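Uncharacterized protein (Pseudomonas aeruginosa, PDB 4E72) is of unknown function, a DUF3298-family protein probably made with a signal sequence and perhaps a lipoprotein. Local coordinates at residues A[49-53]-A[65-71]. Sequence-based numbering, arbitrary orientation.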
ATOM      1  N   GLU A  49       2.696 -10.323  -6.941  1.00 32.29           N
ATOM      2  CA  GLU A  49       1.691 -10.531  -7.998  1.00 32.22           C
ATOM      3  C   GLU A  49       0.281 -10.659  -7.399  1.00 34.84           C
ATOM      4  O   GLU A  49      -0.618  -9.967  -7.861  1.00 33.97           O
ATOM      5  CB  GLU A  49       2.027 -11.762  -8.870  1.00 34.86           C
ATOM      6  CG  GLU A  49       1.060 -11.914 -10.043  1.00 45.91           C
ATOM      7  CD  GLU A  49       1.365 -12.988 -11.062  1.00 64.05           C
ATOM      8  OE1 GLU A  49       1.178 -14.184 -10.741  1.00 73.38           O
ATOM      9  OE2 GLU A  49       1.680 -12.628 -12.219  1.00 55.86           O
ATOM     10  N   ARG A  50       0.100 -11.503  -6.357  1.00 31.63           N
ATOM     11  CA  ARG A  50      -1.194 -11.718  -5.701  1.00 31.51           C
ATOM     12  C   ARG A  50      -1.695 -10.426  -5.035  1.00 36.03           C
ATOM     13  O   ARG A  50      -2.877 -10.095  -5.179  1.00 36.96           O
ATOM     14  CB  ARG A  50      -1.108 -12.864  -4.667  1.00 33.15           C
ATOM     15  CG  ARG A  50      -2.272 -12.906  -3.667  1.00 48.76           C
ATOM     16  CD  ARG A  50      -3.463 -13.703  -4.165  1.00 67.05           C
ATOM     17  NE  ARG A  50      -3.528 -15.012  -3.515  1.00 86.02           N
ATOM     18  CZ  ARG A  50      -4.265 -15.282  -2.442  1.00104.03           C
ATOM     19  NH1 ARG A  50      -5.026 -14.341  -1.893  1.00 87.87           N
ATOM     20  NH2 ARG A  50      -4.251 -16.499  -1.912  1.00 96.83           N
ATOM     21  N   ALA A  51      -0.801  -9.692  -4.335  1.00 31.40           N
ATOM     22  CA  ALA A  51      -1.157  -8.447  -3.646  1.00 31.00           C
ATOM     23  C   ALA A  51      -1.646  -7.393  -4.651  1.00 35.33           C
ATOM     24  O   ALA A  51      -2.572  -6.643  -4.333  1.00 34.17           O
ATOM     25  CB  ALA A  51       0.020  -7.918  -2.832  1.00 31.18           C
ATOM     26  N   LEU A  52      -1.071  -7.367  -5.876  1.00 31.68           N
ATOM     27  CA  LEU A  52      -1.546  -6.441  -6.911  1.00 30.70           C
ATOM     28  C   LEU A  52      -2.875  -6.897  -7.486  1.00 34.62           C
ATOM     29  O   LEU A  52      -3.746  -6.069  -7.711  1.00 33.75           O
ATOM     30  CB  LEU A  52      -0.538  -6.293  -8.038  1.00 30.75           C
ATOM     31  CG  LEU A  52       0.661  -5.439  -7.734  1.00 32.80           C
ATOM     32  CD1 LEU A  52       1.730  -5.639  -8.798  1.00 33.03           C
ATOM     33  CD2 LEU A  52       0.264  -3.977  -7.567  1.00 30.79           C
ATOM     34  N   LEU A  53      -3.060  -8.221  -7.651  1.00 32.93           N
ATOM     35  CA  LEU A  53      -4.311  -8.784  -8.170  1.00 33.05           C
ATOM     36  C   LEU A  53      -5.484  -8.515  -7.226  1.00 38.53           C
ATOM     37  O   LEU A  53      -6.601  -8.318  -7.710  1.00 37.36           O
ATOM     38  CB  LEU A  53      -4.181 -10.285  -8.445  1.00 33.38           C
ATOM     39  CG  LEU A  53      -3.405 -10.662  -9.702  1.00 37.22           C
ATOM     40  CD1 LEU A  53      -3.085 -12.152  -9.709  1.00 37.23           C
ATOM     41  CD2 LEU A  53      -4.155 -10.242 -10.975  1.00 39.04           C
ATOM     42  N   PRO A  65      -8.190 -13.289 -11.144  1.00 38.46           N
ATOM     43  CA  PRO A  65      -7.461 -13.946 -12.249  1.00 37.90           C
ATOM     44  C   PRO A  65      -6.216 -14.682 -11.709  1.00 38.99           C
ATOM     45  O   PRO A  65      -5.708 -14.317 -10.643  1.00 37.13           O
ATOM     46  CB  PRO A  65      -7.057 -12.763 -13.142  1.00 39.09           C
ATOM     47  CG  PRO A  65      -8.034 -11.689 -12.805  1.00 42.38           C
ATOM     48  CD  PRO A  65      -8.221 -11.826 -11.339  1.00 37.66           C
ATOM     49  N   ALA A  66      -5.716 -15.693 -12.428  1.00 34.68           N
ATOM     50  CA  ALA A  66      -4.552 -16.478 -11.986  1.00 35.67           C
ATOM     51  C   ALA A  66      -3.223 -15.719 -12.058  1.00 38.53           C
ATOM     52  O   ALA A  66      -2.250 -16.138 -11.431  1.00 37.98           O
ATOM     53  CB  ALA A  66      -4.437 -17.736 -12.832  1.00 38.28           C
ATOM     54  N   SER A  67      -3.162 -14.640 -12.866  1.00 33.45           N
ATOM     55  CA  SER A  67      -1.937 -13.904 -13.083  1.00 32.28           C
ATOM     56  C   SER A  67      -2.216 -12.511 -13.588  1.00 35.59           C
ATOM     57  O   SER A  67      -3.304 -12.228 -14.109  1.00 34.22           O
ATOM     58  CB  SER A  67      -1.066 -14.639 -14.099  1.00 36.14           C
ATOM     59  OG  SER A  67      -1.695 -14.690 -15.369  1.00 45.84           O
ATOM     60  N   LEU A  68      -1.189 -11.661 -13.506  1.00 31.71           N
ATOM     61  CA  LEU A  68      -1.251 -10.303 -14.010  1.00 32.16           C
ATOM     62  C   LEU A  68      -1.450 -10.286 -15.543  1.00 36.03           C
ATOM     63  O   LEU A  68      -2.135  -9.391 -16.026  1.00 35.80           O
ATOM     64  CB  LEU A  68      -0.007  -9.496 -13.581  1.00 31.88           C
ATOM     65  CG  LEU A  68      -0.074  -9.022 -12.128  1.00 35.62           C
ATOM     66  CD1 LEU A  68       1.279  -8.523 -11.651  1.00 36.27           C
ATOM     67  CD2 LEU A  68      -1.187  -7.950 -11.922  1.00 33.79           C
ATOM     68  N   ALA A  69      -0.921 -11.295 -16.286  1.00 32.28           N
ATOM     69  CA  ALA A  69      -1.123 -11.396 -17.749  1.00 32.19           C
ATOM     70  C   ALA A  69      -2.562 -11.803 -18.046  1.00 36.29           C
ATOM     71  O   ALA A  69      -3.133 -11.326 -19.018  1.00 34.85           O
ATOM     72  CB  ALA A  69      -0.160 -12.403 -18.357  1.00 33.58           C
ATOM     73  N   ALA A  70      -3.150 -12.703 -17.209  1.00 32.68           N
ATOM     74  CA  ALA A  70      -4.551 -13.096 -17.362  1.00 31.49           C
ATOM     75  C   ALA A  70      -5.455 -11.883 -17.065  1.00 34.23           C
ATOM     76  O   ALA A  70      -6.430 -11.672 -17.780  1.00 33.82           O
ATOM     77  CB  ALA A  70      -4.898 -14.276 -16.456  1.00 31.67           C
ATOM     78  N   TYR A  71      -5.105 -11.069 -16.048  1.00 30.38           N
ATOM     79  CA  TYR A  71      -5.876  -9.862 -15.696  1.00 28.80           C
ATOM     80  C   TYR A  71      -5.850  -8.838 -16.847  1.00 32.12           C
ATOM     81  O   TYR A  71      -6.894  -8.297 -17.202  1.00 32.71           O
ATOM     82  CB  TYR A  71      -5.367  -9.195 -14.394  1.00 27.96           C
ATOM     83  CG  TYR A  71      -5.968  -7.817 -14.170  1.00 29.37           C
ATOM     84  CD1 TYR A  71      -7.292  -7.671 -13.763  1.00 30.44           C
ATOM     85  CD2 TYR A  71      -5.232  -6.659 -14.432  1.00 29.77           C
ATOM     86  CE1 TYR A  71      -7.867  -6.414 -13.619  1.00 30.90           C
ATOM     87  CE2 TYR A  71      -5.810  -5.392 -14.317  1.00 29.00           C
ATOM     88  CZ  TYR A  71      -7.118  -5.276 -13.881  1.00 35.79           C
ATOM     89  OH  TYR A  71      -7.681  -4.043 -13.672  1.00 35.00           O
TER
HETATM   90  O   HOH W   1       1.821 -12.474 -15.181  1.00 34.45           O
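The two segments come nearest at Glu49 and Leu68, whose CA atoms are 6.7 Å apart, with Glu49 in the middle of helix 44-54 and Leu68 on the first turn of helix 68-78. Glu49 reaches over with an extended chain, CG anti to the backbone N (chi1 -175°), and brings its carboxylate to the start of the second helix. There OE2 accepts a weak but nearly straight hydrogen bond from Leu68 N (3.3 Å, 176° at the hydrogen). A water donates to the same OE2 and accepts from Ala69 N, tying a second amide of that first turn to the carboxylate. With the N-terminal end of a helix this close, the negative charge is probably stabilised. Ser67 sits at the N-cap, where its OG accepts a capping bond from Ala70 N at 3.1 Å, while its CB lies beside the Glu49 carboxylate.

Both helices pack on one face of the mixed sheet, and Leu52, Leu68 and Tyr71 all touch Leu87 of strand 84-95. The rest of the contact between the helices is largely apolar. The aliphatic part of Glu49 runs past Leu68 in the opposite direction, with CG of Glu49 3.7 Å from CG of Leu68. The two methyls of Leu68 divide their work, CD1 meeting CD1 of Leu52 and CD2 lying 3.9 Å from CD2 of Leu53. Leu53 lies against the turn leading into the second helix: its CD1 comes to 3.5 Å from the carbonyl O of Pro65, whereas CD2 rests against Ser67 O and, at 3.8 Å, CB of Tyr71. Beyond that CB the tyrosine side chain extends to the sheet, where its OH is hydrogen-bonded to Ser85 OG.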